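Local coordinates for protein COG0546: Predicted phosphatases (Streptococcus pneumoniae, PDB 2AH5) that is of unknown function but probably acts as a phosphatase of the haloacid dehalogenase-like hydrolase family, at residues I20-A25 / Q69-Y74; D10-L15 / T106-S111; G48-S53 / T163-L168. All blocks are in the same frame, centred on the assembly; numbering follows the deposited sequence.

Contact 1 (I20-A25 / Q69-Y74)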
loop_
_atom_site.group_PDB
_atom_site.type_symbol
_atom_site.label_atom_id
_atom_site.label_comp_id
_atom_site.label_asym_id
_atom_site.label_seq_id
_atom_site.Cartn_x
_atom_site.Cartn_y
_atom_site.Cartn_z
ATOM N N ILE A 20 -9.802 8.581 -4.123
ATOM C CA ILE A 20 -11.208 9.052 -4.069
ATOM C C ILE A 20 -12.025 8.283 -3.010
ATOM O O ILE A 20 -12.707 8.890 -2.184
ATOM C CB ILE A 20 -11.923 9.070 -5.449
ATOM C CG1 ILE A 20 -11.175 9.992 -6.430
ATOM C CG2 ILE A 20 -13.367 9.588 -5.290
ATOM C CD1 ILE A 20 -11.536 9.800 -7.863
ATOM N N GLY A 21 -11.959 6.958 -3.026
ATOM C CA GLY A 21 -12.698 6.155 -2.045
ATOM C C GLY A 21 -12.217 6.310 -0.604
ATOM O O GLY A 21 -13.032 6.265 0.321
ATOM N N ILE A 22 -10.903 6.458 -0.386
ATOM C CA ILE A 22 -10.376 6.679 0.968
ATOM C C ILE A 22 -10.852 8.044 1.468
ATOM O O ILE A 22 -11.402 8.150 2.567
ATOM C CB ILE A 22 -8.822 6.573 0.992
ATOM C CG1 ILE A 22 -8.390 5.147 0.614
ATOM C CG2 ILE A 22 -8.248 6.944 2.378
ATOM C CD1 ILE A 22 -6.840 5.014 0.398
ATOM N N HIS A 23 -10.685 9.062 0.622
ATOM C CA HIS A 23 -11.142 10.409 0.955
ATOM C C HIS A 23 -12.625 10.381 1.308
ATOM O O HIS A 23 -13.020 10.940 2.326
ATOM C CB HIS A 23 -10.905 11.368 -0.212
ATOM C CG HIS A 23 -11.220 12.799 0.099
ATOM N ND1 HIS A 23 -12.495 13.315 -0.001
ATOM C CD2 HIS A 23 -10.430 13.822 0.502
ATOM C CE1 HIS A 23 -12.477 14.598 0.318
ATOM N NE2 HIS A 23 -11.234 14.933 0.616
ATOM N N ASN A 24 -13.441 9.760 0.459
ATOM C CA ASN A 24 -14.883 9.678 0.703
ATOM C C ASN A 24 -15.250 8.930 1.989
ATOM O O ASN A 24 -16.215 9.291 2.711
ATOM C CB ASN A 24 -15.601 9.053 -0.498
ATOM C CG ASN A 24 -15.690 9.997 -1.699
ATOM O OD1 ASN A 24 -15.373 11.184 -1.607
ATOM N ND2 ASN A 24 -16.116 9.450 -2.844
ATOM N N ALA A 25 -14.531 7.858 2.273
ATOM C CA ALA A 25 -14.744 7.157 3.536
ATOM C C ALA A 25 -14.450 8.087 4.732
ATOM O O ALA A 25 -15.222 8.099 5.703
ATOM C CB ALA A 25 -13.905 5.888 3.594
ATOM N N GLN A 69 -15.297 2.021 12.781
ATOM C CA GLN A 69 -16.458 1.263 12.333
ATOM C C GLN A 69 -17.201 1.934 11.191
ATOM O O GLN A 69 -17.500 1.281 10.186
ATOM C CB GLN A 69 -17.405 0.967 13.496
ATOM C CG GLN A 69 -18.647 0.169 13.081
ATOM C CD GLN A 69 -19.595 -0.069 14.257
ATOM O OE1 GLN A 69 -19.158 -0.467 15.321
ATOM N NE2 GLN A 69 -20.889 0.168 14.057
ATOM N N ILE A 70 -17.488 3.225 11.330
ATOM C CA ILE A 70 -18.250 3.963 10.324
ATOM C C ILE A 70 -17.436 4.022 9.008
ATOM O O ILE A 70 -17.949 3.745 7.927
ATOM C CB ILE A 70 -18.653 5.380 10.836
ATOM C CG1 ILE A 70 -19.688 5.286 11.973
ATOM C CG2 ILE A 70 -19.216 6.249 9.697
ATOM C CD1 ILE A 70 -19.788 6.573 12.821
ATOM N N TYR A 71 -16.158 4.376 9.117
ATOM C CA TYR A 71 -15.268 4.401 7.955
ATOM C C TYR A 71 -15.342 3.103 7.146
ATOM O O TYR A 71 -15.491 3.113 5.922
ATOM C CB TYR A 71 -13.831 4.655 8.425
ATOM C CG TYR A 71 -12.818 4.664 7.284
ATOM C CD1 TYR A 71 -12.327 5.851 6.773
ATOM C CD2 TYR A 71 -12.362 3.466 6.738
ATOM C CE1 TYR A 71 -11.386 5.852 5.733
ATOM C CE2 TYR A 71 -11.444 3.450 5.706
ATOM C CZ TYR A 71 -10.960 4.635 5.206
ATOM O OH TYR A 71 -10.039 4.590 4.163
ATOM N N ARG A 72 -15.217 1.992 7.836
ATOM C CA ARG A 72 -15.230 0.699 7.156
ATOM C C ARG A 72 -16.585 0.407 6.512
ATOM O O ARG A 72 -16.633 -0.232 5.448
ATOM C CB ARG A 72 -14.792 -0.412 8.095
ATOM C CG ARG A 72 -13.393 -0.225 8.627
ATOM C CD ARG A 72 -12.747 -1.546 8.904
ATOM N NE ARG A 72 -11.327 -1.408 9.254
ATOM C CZ ARG A 72 -10.357 -1.054 8.403
ATOM N NH1 ARG A 72 -10.636 -0.758 7.140
ATOM N NH2 ARG A 72 -9.097 -0.966 8.830
ATOM N N SER A 73 -17.659 0.923 7.123
ATOM C CA SER A 73 -19.024 0.843 6.581
ATOM C C SER A 73 -19.213 1.559 5.240
ATOM O O SER A 73 -20.020 1.119 4.403
ATOM C CB SER A 73 -20.072 1.354 7.604
ATOM O OG SER A 73 -20.278 2.769 7.535
ATOM N N TYR A 74 -18.510 2.669 5.034
ATOM C CA TYR A 74 -18.502 3.290 3.729
ATOM C C TYR A 74 -17.526 2.518 2.817
ATOM O O TYR A 74 -17.849 2.201 1.664
ATOM C CB TYR A 74 -18.127 4.775 3.813
ATOM C CG TYR A 74 -18.147 5.458 2.468
ATOM C CD1 TYR A 74 -19.268 6.186 2.037
ATOM C CD2 TYR A 74 -17.065 5.346 1.605
ATOM C CE1 TYR A 74 -19.289 6.814 0.781
ATOM C CE2 TYR A 74 -17.079 5.955 0.347
ATOM C CZ TYR A 74 -18.191 6.692 -0.056
ATOM O OH TYR A 74 -18.195 7.274 -1.309
#
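Ala25 and Tyr71 bring their CA atoms to within 5.2 Å of each other where the segments 20-25 and 69-74 run roughly antiparallel, their axes 9.3 Å apart at 138°. The pairing joins helices 19-33 and 64-79 of an all-helical region, consistent with the cap that many haloacid dehalogenase-like hydrolases carry between the first and second strands of their core sheet. Two tyrosines one turn apart receive Ala25. Both rings leave with CG anti to the backbone N, but they differ in what they meet. The Ala25 CB presses on one face of the Tyr71 ring, 3.3 Å from CE1 and displaced toward the rim, a CH-pi contact. The Tyr71 hydroxyl continues past it to Ile22, where OH lies 3.5 Å from CG2. Beyond the segments, Phe26 meets the Tyr71 ring edge-to-face. The Tyr74 ring packs instead against the backbone at Asn24 and Ala25, CD2 3.5 Å from Ala25 CA, and Asn24 O stands above the ring centre. The Asn24 amide is nearly perpendicular to this ring, 85° between planes. Glu82 OE1 is hydrogen-bonded to both Asn24 ND2 and Tyr74 OH, and that same OH also lies 3.2 Å from Asn24 CB.

Contact 2 (D10-L15 / T106-S111); sequences DLDGTL and TTKDTS
Asp10, Asp12 and Thr106 share water 2, which four groups grip. The water donates to Asp10 OD1 and, at 2.7 Å, to Asp12 OD2; it accepts from Asp12 N, and Thr106 OG1 lies 2.6 Å from it in a further hydrogen bond. Water 1 makes a second bridge, donating to Asp10 OD1 at 2.7 Å and accepting from Thr107 N. Asp10 OD1 also takes the backbone N-H of Leu11 on its anti side, 34° out of the carboxylate plane, so three bonds hold this oxygen. Thr106 OG1, anti to its own backbone N (chi1 -178°), accepts from Lys108 N at 3.1 Å and thereby closes an ST turn. Beside this network, a salt bridge joins Lys108 to Asp12: the two side chains cross at about a right angle, and NZ reaches the syn side of Asp12 OD1 at 2.7 Å, 26° out of the carboxylate plane. Tyr75 OH also bonds Lys108 NZ, and Ser18 OG also bonds Asp12 OD1. The two segments leave neighbouring parallel strands, 6-9 and 102-106, at the same end of the sheet. Asp10, Asp12 and Thr14 fit the DxDx(T/V) signature, and Thr106 sits where the family carries its motif II hydroxyl, an arrangement characteristic of the probable active site of a haloacid dehalogenase-like phosphatase.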
loop_
_atom_site.group_PDB
_atom_site.type_symbol
_atom_site.label_atom_id
_atom_site.label_comp_id
_atom_site.label_asym_id
_atom_site.label_seq_id
_atom_site.Cartn_x
_atom_site.Cartn_y
_atom_site.Cartn_z
ATOM N N ASP A 10 3.460 -2.724 -2.639
ATOM C CA ASP A 10 2.352 -2.131 -1.855
ATOM C C ASP A 10 1.160 -2.003 -2.841
ATOM O O ASP A 10 1.355 -2.046 -4.050
ATOM C CB ASP A 10 2.735 -0.742 -1.280
ATOM C CG ASP A 10 1.870 -0.335 -0.059
ATOM O OD1 ASP A 10 0.873 -1.022 0.271
ATOM O OD2 ASP A 10 2.192 0.692 0.589
ATOM N N LEU A 11 -0.058 -1.851 -2.331
ATOM C CA LEU A 11 -1.278 -1.846 -3.164
ATOM C C LEU A 11 -1.742 -0.413 -3.315
ATOM O O LEU A 11 -1.479 0.198 -4.327
ATOM C CB LEU A 11 -2.390 -2.705 -2.531
ATOM C CG LEU A 11 -3.689 -2.883 -3.328
ATOM C CD1 LEU A 11 -3.420 -3.410 -4.739
ATOM C CD2 LEU A 11 -4.631 -3.846 -2.571
ATOM N N ASP A 12 -2.430 0.112 -2.298
ATOM C CA ASP A 12 -2.867 1.511 -2.278
ATOM C C ASP A 12 -1.686 2.450 -2.405
ATOM O O ASP A 12 -0.678 2.262 -1.744
ATOM C CB ASP A 12 -3.567 1.836 -0.959
ATOM C CG ASP A 12 -4.739 0.973 -0.720
ATOM O OD1 ASP A 12 -5.801 1.305 -1.246
ATOM O OD2 ASP A 12 -4.597 -0.066 -0.033
ATOM N N GLY A 13 -1.804 3.458 -3.254
ATOM C CA GLY A 13 -0.768 4.467 -3.390
ATOM C C GLY A 13 0.412 4.052 -4.238
ATOM O O GLY A 13 1.281 4.855 -4.503
ATOM N N THR A 14 0.432 2.794 -4.672
ATOM C CA THR A 14 1.515 2.292 -5.511
ATOM C C THR A 14 0.941 1.723 -6.823
ATOM O O THR A 14 1.144 2.294 -7.900
ATOM C CB THR A 14 2.336 1.228 -4.728
ATOM O OG1 THR A 14 2.988 1.857 -3.618
ATOM C CG2 THR A 14 3.366 0.573 -5.617
ATOM N N LEU A 15 0.195 0.625 -6.725
ATOM C CA LEU A 15 -0.502 0.062 -7.882
ATOM C C LEU A 15 -1.821 0.799 -8.121
ATOM O O LEU A 15 -2.210 1.066 -9.272
ATOM C CB LEU A 15 -0.770 -1.437 -7.668
ATOM C CG LEU A 15 0.472 -2.303 -7.454
ATOM C CD1 LEU A 15 0.113 -3.693 -6.961
ATOM C CD2 LEU A 15 1.291 -2.380 -8.740
ATOM N N THR A 106 0.603 -5.790 1.685
ATOM C CA THR A 106 -0.121 -4.590 2.073
ATOM C C THR A 106 -0.588 -4.703 3.530
ATOM O O THR A 106 -0.672 -5.798 4.069
ATOM C CB THR A 106 -1.368 -4.368 1.153
ATOM O OG1 THR A 106 -2.036 -3.146 1.527
ATOM C CG2 THR A 106 -2.353 -5.580 1.231
ATOM N N THR A 107 -0.902 -3.569 4.160
ATOM C CA THR A 107 -1.518 -3.642 5.485
ATOM C C THR A 107 -3.031 -3.458 5.388
ATOM O O THR A 107 -3.701 -3.450 6.410
ATOM C CB THR A 107 -0.914 -2.663 6.494
ATOM O OG1 THR A 107 -0.916 -1.354 5.926
ATOM C CG2 THR A 107 0.509 -3.076 6.867
ATOM N N LYS A 108 -3.573 -3.324 4.172
ATOM C CA LYS A 108 -5.008 -3.603 3.941
ATOM C C LYS A 108 -5.270 -5.064 4.341
ATOM O O LYS A 108 -4.374 -5.908 4.200
ATOM C CB LYS A 108 -5.374 -3.425 2.459
ATOM C CG LYS A 108 -6.827 -3.078 2.179
ATOM C CD LYS A 108 -6.925 -2.229 0.916
ATOM C CE LYS A 108 -7.950 -1.101 1.124
ATOM N NZ LYS A 108 -7.624 0.141 0.373
ATOM N N ASP A 109 -6.468 -5.359 4.853
ATOM C CA ASP A 109 -6.825 -6.756 5.157
ATOM C C ASP A 109 -6.658 -7.610 3.898
ATOM O O ASP A 109 -6.985 -7.160 2.789
ATOM C CB ASP A 109 -8.285 -6.878 5.590
ATOM C CG ASP A 109 -8.551 -6.297 6.954
ATOM O OD1 ASP A 109 -7.627 -5.724 7.567
ATOM O OD2 ASP A 109 -9.708 -6.422 7.418
ATOM N N THR A 110 -6.190 -8.843 4.066
ATOM C CA THR A 110 -5.989 -9.737 2.930
ATOM C C THR A 110 -7.210 -9.792 1.997
ATOM O O THR A 110 -7.087 -9.641 0.790
ATOM C CB THR A 110 -5.632 -11.143 3.394
ATOM O OG1 THR A 110 -4.394 -11.100 4.130
ATOM C CG2 THR A 110 -5.491 -12.072 2.195
ATOM N N SER A 111 -8.388 -10.006 2.557
ATOM C CA SER A 111 -9.575 -10.189 1.720
ATOM C C SER A 111 -9.944 -8.931 0.931
ATOM O O SER A 111 -10.312 -9.036 -0.247
ATOM C CB SER A 111 -10.761 -10.670 2.556
ATOM O OG SER A 111 -11.068 -9.717 3.545
HETATM O O HOH W 1 0.182 -1.179 2.882
HETATM O O HOH W 2 -2.094 -0.807 0.442
#

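Contact 3 (G48-S53 / T163-L168)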
loop_
_atom_site.group_PDB
_atom_site.type_symbol
_atom_site.label_atom_id
_atom_site.label_comp_id
_atom_site.label_asym_id
_atom_site.label_seq_id
_atom_site.Cartn_x
_atom_site.Cartn_y
_atom_site.Cartn_z
ATOM N N GLY A 48 -2.026 5.718 4.199
ATOM C CA GLY A 48 -0.771 5.075 4.625
ATOM C C GLY A 48 -0.701 4.722 6.101
ATOM O O GLY A 48 -0.499 3.556 6.441
ATOM N N PRO A 49 -0.853 5.718 7.002
ATOM C CA PRO A 49 -0.851 5.415 8.431
ATOM C C PRO A 49 -2.042 4.544 8.844
ATOM O O PRO A 49 -3.044 4.497 8.102
ATOM C CB PRO A 49 -0.932 6.806 9.090
ATOM C CG PRO A 49 -0.551 7.756 8.044
ATOM C CD PRO A 49 -1.005 7.162 6.760
ATOM N N PRO A 50 -1.947 3.856 10.009
ATOM C CA PRO A 50 -3.116 3.130 10.499
ATOM C C PRO A 50 -4.320 4.076 10.681
ATOM O O PRO A 50 -4.161 5.243 11.058
ATOM C CB PRO A 50 -2.661 2.581 11.859
ATOM C CG PRO A 50 -1.176 2.543 11.787
ATOM C CD PRO A 50 -0.794 3.709 10.919
ATOM N N LEU A 51 -5.504 3.558 10.389
ATOM C CA LEU A 51 -6.752 4.305 10.516
ATOM C C LEU A 51 -6.936 4.944 11.908
ATOM O O LEU A 51 -7.270 6.142 12.031
ATOM C CB LEU A 51 -7.915 3.360 10.195
ATOM C CG LEU A 51 -9.200 3.943 9.634
ATOM C CD1 LEU A 51 -8.965 4.812 8.373
ATOM C CD2 LEU A 51 -10.179 2.800 9.342
ATOM N N GLU A 52 -6.704 4.136 12.945
ATOM C CA GLU A 52 -6.846 4.589 14.329
ATOM C C GLU A 52 -5.923 5.772 14.618
ATOM O O GLU A 52 -6.336 6.735 15.268
ATOM C CB GLU A 52 -6.619 3.443 15.319
ATOM C CG GLU A 52 -7.693 2.344 15.233
ATOM C CD GLU A 52 -7.330 1.165 14.320
ATOM O OE1 GLU A 52 -6.531 1.318 13.347
ATOM O OE2 GLU A 52 -7.861 0.058 14.599
ATOM N N SER A 53 -4.707 5.723 14.077
ATOM C CA SER A 53 -3.750 6.814 14.249
ATOM C C SER A 53 -4.211 8.123 13.604
ATOM O O SER A 53 -4.098 9.198 14.206
ATOM C CB SER A 53 -2.385 6.412 13.704
ATOM O OG SER A 53 -1.412 7.361 14.116
ATOM N N THR A 163 5.336 4.698 0.763
ATOM C CA THR A 163 5.323 5.284 2.117
ATOM C C THR A 163 6.511 4.926 3.011
ATOM O O THR A 163 7.222 3.923 2.790
ATOM C CB THR A 163 4.046 4.878 2.912
ATOM O OG1 THR A 163 4.141 3.501 3.292
ATOM C CG2 THR A 163 2.755 5.120 2.127
ATOM N N LYS A 164 6.662 5.719 4.078
ATOM C CA LYS A 164 7.651 5.451 5.116
ATOM C C LYS A 164 7.438 4.070 5.735
ATOM O O LYS A 164 8.396 3.414 6.151
ATOM C CB LYS A 164 7.595 6.548 6.196
ATOM C CG LYS A 164 6.249 6.663 6.872
ATOM C CD LYS A 164 6.085 7.980 7.627
ATOM C CE LYS A 164 6.721 7.896 8.999
ATOM N NZ LYS A 164 6.058 8.829 9.987
ATOM N N PHE A 165 6.185 3.623 5.806
ATOM C CA PHE A 165 5.898 2.280 6.356
ATOM C C PHE A 165 6.495 1.155 5.499
ATOM O O PHE A 165 6.994 0.173 6.026
ATOM C CB PHE A 165 4.392 2.102 6.565
ATOM C CG PHE A 165 3.777 3.207 7.382
ATOM C CD1 PHE A 165 3.765 3.129 8.764
ATOM C CD2 PHE A 165 3.224 4.327 6.764
ATOM C CE1 PHE A 165 3.196 4.165 9.539
ATOM C CE2 PHE A 165 2.662 5.359 7.521
ATOM C CZ PHE A 165 2.666 5.274 8.911
ATOM N N ASP A 166 6.464 1.331 4.179
ATOM C CA ASP A 166 7.099 0.391 3.248
ATOM C C ASP A 166 8.612 0.432 3.430
ATOM O O ASP A 166 9.255 -0.591 3.420
ATOM C CB ASP A 166 6.784 0.791 1.794
ATOM C CG ASP A 166 5.318 0.570 1.428
ATOM O OD1 ASP A 166 4.717 -0.409 1.917
ATOM O OD2 ASP A 166 4.750 1.404 0.702
HETATM N N MSE A 167 9.172 1.636 3.575
HETATM C CA MSE A 167 10.628 1.772 3.679
HETATM C C MSE A 167 11.117 1.141 4.985
HETATM O O MSE A 167 12.107 0.406 4.992
HETATM C CB MSE A 167 11.057 3.249 3.637
HETATM C CG MSE A 167 10.624 4.035 2.405
HETATM SE SE MSE A 167 11.432 3.371 0.732
HETATM C CE MSE A 167 9.995 2.055 0.126
ATOM N N LEU A 168 10.419 1.423 6.082
ATOM C CA LEU A 168 10.803 0.863 7.389
ATOM C C LEU A 168 10.582 -0.651 7.422
ATOM O O LEU A 168 11.390 -1.387 7.983
ATOM C CB LEU A 168 10.013 1.514 8.519
ATOM C CG LEU A 168 10.427 2.932 8.918
ATOM C CD1 LEU A 168 9.374 3.538 9.808
ATOM C CD2 LEU A 168 11.784 2.922 9.601
#
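Phe165 meets Gly48, Pro49 and Pro50 in a surface packing contact that joins the probable cap to the Rossmann-like core, the loop leading into helix 51-56 resting on the first turn of helix 164-173. The Phe165 ring does most of the touching. Its CZ lies 3.6 Å from Pro49 CA, and its CE2 meets the same residue at the backbone N. CE1 reaches Pro50 CD more loosely, at 4.2 Å. Gly48 O stands over a face of the ring, 3.8 Å from CD2, and the Pro49 side chain crosses that of Phe165 at about a right angle. The CA of Gly48 packs at 4.3 Å against Thr163 CG2; at the backbone angles of this glycine a CB would be jammed against the preceding carbonyl O and would crowd that methyl. The helix start is organised by a capping box: Asp166 N gives a weak bond to Thr163 OG1, and Thr163 N an equally weak one to Asp166 OD2. No hydrogen bond passes between the two segments. Such a join, made mainly of proline, glycine backbone and one aromatic ring, relies on dispersion and shape, and would be compatible with the cap movement known in relatives.

Overall arrangement
Contacts 1 and 2 are buried, whereas contact 3 lies at the surface. Contact 1 lies within the probable cap and is mainly apolar, with a polar margin at Asn24 and Tyr74; contact 2 joins two loops at the C-terminal ends of adjacent parallel strands and is charged and hydrated; contact 3 spans the two regions with proline and phenylalanine. The three meet at their borders. Ile22 CD1 packs against Asp12 OD1 at 4.2 Å, so that one side chain of contact 1 reaches the probable active site, and Tyr71 CD2 touches Leu51 CD2 at 3.5 Å, tying helix 64-79 to helix 51-56. Between contacts 2 and 3, Asp10 OD2 and Asp166 OD2 are like-charged carboxylates in close approach, consistent with this family's acidic metal-binding site.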